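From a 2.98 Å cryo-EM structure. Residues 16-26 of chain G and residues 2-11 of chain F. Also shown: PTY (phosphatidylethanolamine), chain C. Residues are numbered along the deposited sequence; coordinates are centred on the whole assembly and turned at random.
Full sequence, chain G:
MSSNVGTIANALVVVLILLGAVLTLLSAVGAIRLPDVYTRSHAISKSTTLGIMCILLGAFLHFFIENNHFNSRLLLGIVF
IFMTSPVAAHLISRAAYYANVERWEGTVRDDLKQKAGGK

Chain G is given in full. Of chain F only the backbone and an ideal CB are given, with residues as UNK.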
# COMPACT_ATOMS: atom_id res chain seq x y z
N LEU G 16 -34.25 7.84 -8.30
CA LEU G 16 -33.49 6.72 -8.84
C LEU G 16 -34.26 5.42 -8.78
O LEU G 16 -34.28 4.65 -9.76
CB LEU G 16 -32.16 6.57 -8.10
CG LEU G 16 -31.01 7.49 -8.49
CD1 LEU G 16 -29.89 7.35 -7.49
CD2 LEU G 16 -30.53 7.13 -9.89
N ILE G 17 -34.92 5.15 -7.65
CA ILE G 17 -35.69 3.92 -7.49
C ILE G 17 -36.86 3.88 -8.47
O ILE G 17 -37.06 2.89 -9.18
CB ILE G 17 -36.18 3.79 -6.03
CG1 ILE G 17 -34.98 3.60 -5.10
CG2 ILE G 17 -37.15 2.65 -5.89
CD1 ILE G 17 -35.31 3.81 -3.65
N LEU G 18 -37.60 4.99 -8.57
CA LEU G 18 -38.74 5.02 -9.48
C LEU G 18 -38.32 5.02 -10.94
O LEU G 18 -39.00 4.42 -11.77
CB LEU G 18 -39.63 6.22 -9.17
CG LEU G 18 -40.74 6.03 -8.13
CD1 LEU G 18 -40.24 5.91 -6.70
CD2 LEU G 18 -41.74 7.17 -8.24
N LEU G 19 -37.19 5.66 -11.28
CA LEU G 19 -36.73 5.66 -12.66
C LEU G 19 -36.27 4.27 -13.08
O LEU G 19 -36.55 3.84 -14.21
CB LEU G 19 -35.62 6.70 -12.84
CG LEU G 19 -35.18 7.21 -14.23
CD1 LEU G 19 -34.22 6.29 -14.99
CD2 LEU G 19 -36.40 7.53 -15.08
N GLY G 20 -35.59 3.55 -12.18
CA GLY G 20 -35.20 2.18 -12.48
C GLY G 20 -36.39 1.26 -12.63
O GLY G 20 -36.41 0.41 -13.53
N ALA G 21 -37.42 1.44 -11.79
CA ALA G 21 -38.63 0.63 -11.90
C ALA G 21 -39.36 0.88 -13.22
O ALA G 21 -39.72 -0.07 -13.93
CB ALA G 21 -39.54 0.91 -10.71
N VAL G 22 -39.58 2.15 -13.57
CA VAL G 22 -40.29 2.51 -14.80
C VAL G 22 -39.51 2.06 -16.02
O VAL G 22 -40.08 1.60 -17.01
CB VAL G 22 -40.57 4.03 -14.80
CG1 VAL G 22 -41.08 4.51 -16.15
CG2 VAL G 22 -41.61 4.36 -13.75
N LEU G 23 -38.18 2.12 -15.95
CA LEU G 23 -37.37 1.71 -17.09
C LEU G 23 -37.37 0.19 -17.24
O LEU G 23 -37.30 -0.33 -18.37
CB LEU G 23 -35.98 2.28 -16.89
CG LEU G 23 -34.96 2.37 -18.01
CD1 LEU G 23 -35.55 3.16 -19.14
CD2 LEU G 23 -33.79 3.12 -17.42
N THR G 24 -37.51 -0.55 -16.13
CA THR G 24 -37.70 -2.00 -16.23
C THR G 24 -39.06 -2.35 -16.84
O THR G 24 -39.16 -3.28 -17.65
CB THR G 24 -37.56 -2.62 -14.84
OG1 THR G 24 -36.32 -2.19 -14.26
CG2 THR G 24 -37.53 -4.13 -14.94
N LEU G 25 -40.11 -1.60 -16.47
CA LEU G 25 -41.42 -1.81 -17.10
C LEU G 25 -41.40 -1.47 -18.58
O LEU G 25 -42.11 -2.10 -19.38
CB LEU G 25 -42.48 -0.98 -16.39
CG LEU G 25 -43.94 -1.12 -16.80
CD1 LEU G 25 -44.44 -2.54 -16.57
CD2 LEU G 25 -44.79 -0.13 -16.03
N LEU G 26 -40.60 -0.48 -18.96
CA LEU G 26 -40.40 -0.17 -20.37
C LEU G 26 -39.70 -1.32 -21.09
O LEU G 26 -40.03 -1.63 -22.25
CB LEU G 26 -39.60 1.12 -20.51
CG LEU G 26 -39.24 1.58 -21.91
CD1 LEU G 26 -40.47 1.88 -22.74
CD2 LEU G 26 -38.37 2.79 -21.76
N UNK F 2 -43.60 5.94 -3.79
CA UNK F 2 -42.71 5.32 -2.83
C UNK F 2 -42.28 3.92 -3.27
O UNK F 2 -42.26 3.62 -4.46
CB UNK F 2 -43.39 5.26 -1.46
N UNK F 3 -41.93 3.07 -2.30
CA UNK F 3 -41.33 1.78 -2.60
C UNK F 3 -42.37 0.77 -3.08
O UNK F 3 -42.05 -0.11 -3.90
CB UNK F 3 -40.61 1.24 -1.37
N UNK F 4 -43.60 0.88 -2.58
CA UNK F 4 -44.68 -0.01 -3.00
C UNK F 4 -45.03 0.19 -4.46
O UNK F 4 -45.36 -0.78 -5.16
CB UNK F 4 -45.92 0.21 -2.13
N UNK F 5 -44.94 1.43 -4.94
CA UNK F 5 -45.19 1.73 -6.35
C UNK F 5 -44.14 1.06 -7.23
O UNK F 5 -44.46 0.46 -8.26
CB UNK F 5 -45.20 3.24 -6.59
N UNK F 6 -42.87 1.09 -6.80
CA UNK F 6 -41.81 0.42 -7.54
C UNK F 6 -41.96 -1.09 -7.52
O UNK F 6 -41.66 -1.75 -8.52
CB UNK F 6 -40.44 0.81 -6.97
N UNK F 7 -42.47 -1.65 -6.41
CA UNK F 7 -42.75 -3.09 -6.39
C UNK F 7 -43.88 -3.47 -7.33
O UNK F 7 -43.82 -4.52 -7.97
CB UNK F 7 -43.09 -3.54 -4.97
N UNK F 8 -44.93 -2.65 -7.40
CA UNK F 8 -46.03 -2.93 -8.32
C UNK F 8 -45.55 -2.85 -9.77
O UNK F 8 -45.89 -3.70 -10.60
CB UNK F 8 -47.18 -1.95 -8.09
N UNK F 9 -44.68 -1.87 -10.06
CA UNK F 9 -44.17 -1.71 -11.42
C UNK F 9 -43.25 -2.86 -11.81
O UNK F 9 -43.34 -3.40 -12.92
CB UNK F 9 -43.43 -0.38 -11.55
N UNK F 10 -42.39 -3.31 -10.88
CA UNK F 10 -41.55 -4.47 -11.16
C UNK F 10 -42.35 -5.76 -11.24
O UNK F 10 -41.99 -6.66 -12.01
CB UNK F 10 -40.47 -4.60 -10.09
N UNK F 11 -43.44 -5.87 -10.47
CA UNK F 11 -44.28 -7.06 -10.52
C UNK F 11 -45.01 -7.15 -11.86
O UNK F 11 -45.07 -8.23 -12.46
CB UNK F 11 -45.29 -7.05 -9.37
C1 PTY C . -51.71 -2.48 0.00
C2 PTY C . -50.33 4.38 -3.79
C3 PTY C . -51.15 3.70 -2.66
O4 PTY C . -52.72 -3.32 -0.60
C5 PTY C . -51.92 -0.72 -1.76
C6 PTY C . -51.00 -1.69 -1.06
O7 PTY C . -50.48 -2.60 -2.09
C8 PTY C . -49.17 -2.87 -2.05
O10 PTY C . -48.44 -2.53 -1.16
C11 PTY C . -48.74 -3.65 -3.26
C12 PTY C . -48.06 -4.96 -2.91
C13 PTY C . -47.33 -5.60 -4.08
C14 PTY C . -46.81 -6.98 -3.75
C15 PTY C . -45.63 -7.45 -4.58
C16 PTY C . -44.94 -8.67 -3.99
C17 PTY C . -43.84 -9.26 -4.87
C18 PTY C . -44.34 -9.78 -6.21
C19 PTY C . -43.23 -10.31 -7.11
C30 PTY C . -53.91 -3.39 0.01
C31 PTY C . -54.79 -4.41 -0.63
O30 PTY C . -54.21 -2.72 0.96
C32 PTY C . -55.20 -5.52 0.33
C33 PTY C . -55.67 -6.78 -0.38
C34 PTY C . -54.58 -7.45 -1.20
C35 PTY C . -55.07 -8.51 -2.16
C36 PTY C . -54.03 -8.95 -3.17
C37 PTY C . -54.56 -9.89 -4.24
P1 PTY C . -50.35 1.15 -2.88
O11 PTY C . -51.40 2.34 -3.08
O12 PTY C . -49.47 1.12 -4.13
O13 PTY C . -49.62 1.29 -1.60
O14 PTY C . -51.24 -0.18 -2.90
N1 PTY C . -51.22 4.75 -4.89

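Residues 16-26 of chain G and 3-11 of chain F are helices running side by side, 15° from parallel, with axes 8.5 Å apart at closest approach. The face that chain G offers is mostly apolar and carries no charge, so no charged partner is called for.

Position 2 has its CB pointing away from chain G, with nothing of the chain G stretch within 5.5 Å. Almost any residue would suit. It is F:Met2, and its backbone makes the contact: O lies 3.8 Å from G:Leu18 CD1.

Position 3 points sideways into space left free by chain G, where many side chains would fit. It is F:Leu3, whose CG stays 5.2 Å from G:Ile17 CD1.

Position 4 is out of reach of chain G, near the lipid ester. A polar or small residue would do. It is F:Asn4, with OD1 3.6 Å from PTY O10.

Position 5 points toward chain G, yet its CB is still 5.5 Å from G:Leu18 CG. A medium or large apolar group has room. It is F:Ile5, whose CD1 turns to the lipid, 3.9 Å from PTY C2.

Position 6 is the tightest. Its CA is 5.4 Å from the CA of G:Ala21. The ideal CB already lies 3.8 Å from G:Ala21 CB and 3.9 Å from G:Ile17 CG2, so both neighbours are at packing distance. A small residue suits: glycine, alanine or perhaps serine. It is F:Ala6, and its methyl makes exactly these two contacts.

Position 7 points away from chain G. Many residues would suit, large apolar ones among them. It is F:Leu7. Its O accepts a hydrogen bond from the side chain of position 11.

Position 8 is out of reach of chain G, near a lipid chain. Apolar residues suit. It is F:Val8, with CG2 3.8 Å from PTY C11.

Position 9 points toward chain G. Its CB lies 4.2 Å from G:Ala21 CB and 4.7 Å from G:Leu25 CD2, with G:Val22 close by. Valine, isoleucine or leucine could fill this site. It is F:Ile9, the residue most covered by chain G. CG2 lies 3.3 Å from G:Ala21 O and 3.6 Å from G:Leu25 CB. CD1 reaches G:Val22 CG2 at 4.0 Å.

Position 10 points sideways, so only a longer side chain could reach chain G. Leucine or methionine would suit. It is F:Leu10 (m, t), with CD2 3.8 Å from G:Thr24 CG2. The G:Thr24 hydroxyl is hydrogen-bonded within its own helix, OG1 to G:Gly20 O, 2.7 Å.

Position 11 is out of reach. Small residues suit. It is F:Ser11, whose OG donates to F:Leu7 O at 2.6 Å.

Chain F, residues 2-11: MLNIALVILS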
# COMPACT_ATOMS: atom_id res chain seq x y z
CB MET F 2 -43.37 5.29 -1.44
CG MET F 2 -44.73 4.60 -1.38
SD MET F 2 -45.50 4.77 0.23
CE MET F 2 -45.97 6.50 0.19
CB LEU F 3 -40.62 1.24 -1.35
CG LEU F 3 -39.29 1.87 -0.89
CD1 LEU F 3 -39.45 3.18 -0.12
CD2 LEU F 3 -38.52 0.89 -0.05
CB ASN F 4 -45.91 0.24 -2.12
CG ASN F 4 -45.69 -0.17 -0.69
OD1 ASN F 4 -45.15 -1.24 -0.41
ND2 ASN F 4 -46.12 0.68 0.23
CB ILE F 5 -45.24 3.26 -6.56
CG1 ILE F 5 -46.57 3.83 -6.04
CG2 ILE F 5 -45.05 3.64 -8.01
CD1 ILE F 5 -46.55 4.32 -4.61
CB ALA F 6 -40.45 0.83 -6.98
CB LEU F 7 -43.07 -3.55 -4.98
CG LEU F 7 -41.81 -3.80 -4.17
CD1 LEU F 7 -42.19 -4.09 -2.78
CD2 LEU F 7 -41.08 -4.99 -4.76
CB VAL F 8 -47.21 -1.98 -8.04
CG1 VAL F 8 -48.28 -2.11 -9.11
CG2 VAL F 8 -47.81 -2.29 -6.69
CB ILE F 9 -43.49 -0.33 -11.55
CG1 ILE F 9 -44.53 0.78 -11.46
CG2 ILE F 9 -42.78 -0.19 -12.84
CD1 ILE F 9 -43.94 2.15 -11.31
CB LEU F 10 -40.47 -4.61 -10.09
CG LEU F 10 -39.34 -3.60 -10.07
CD1 LEU F 10 -38.48 -3.86 -8.87
CD2 LEU F 10 -38.52 -3.71 -11.33
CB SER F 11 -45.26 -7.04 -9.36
OG SER F 11 -44.58 -7.04 -8.12
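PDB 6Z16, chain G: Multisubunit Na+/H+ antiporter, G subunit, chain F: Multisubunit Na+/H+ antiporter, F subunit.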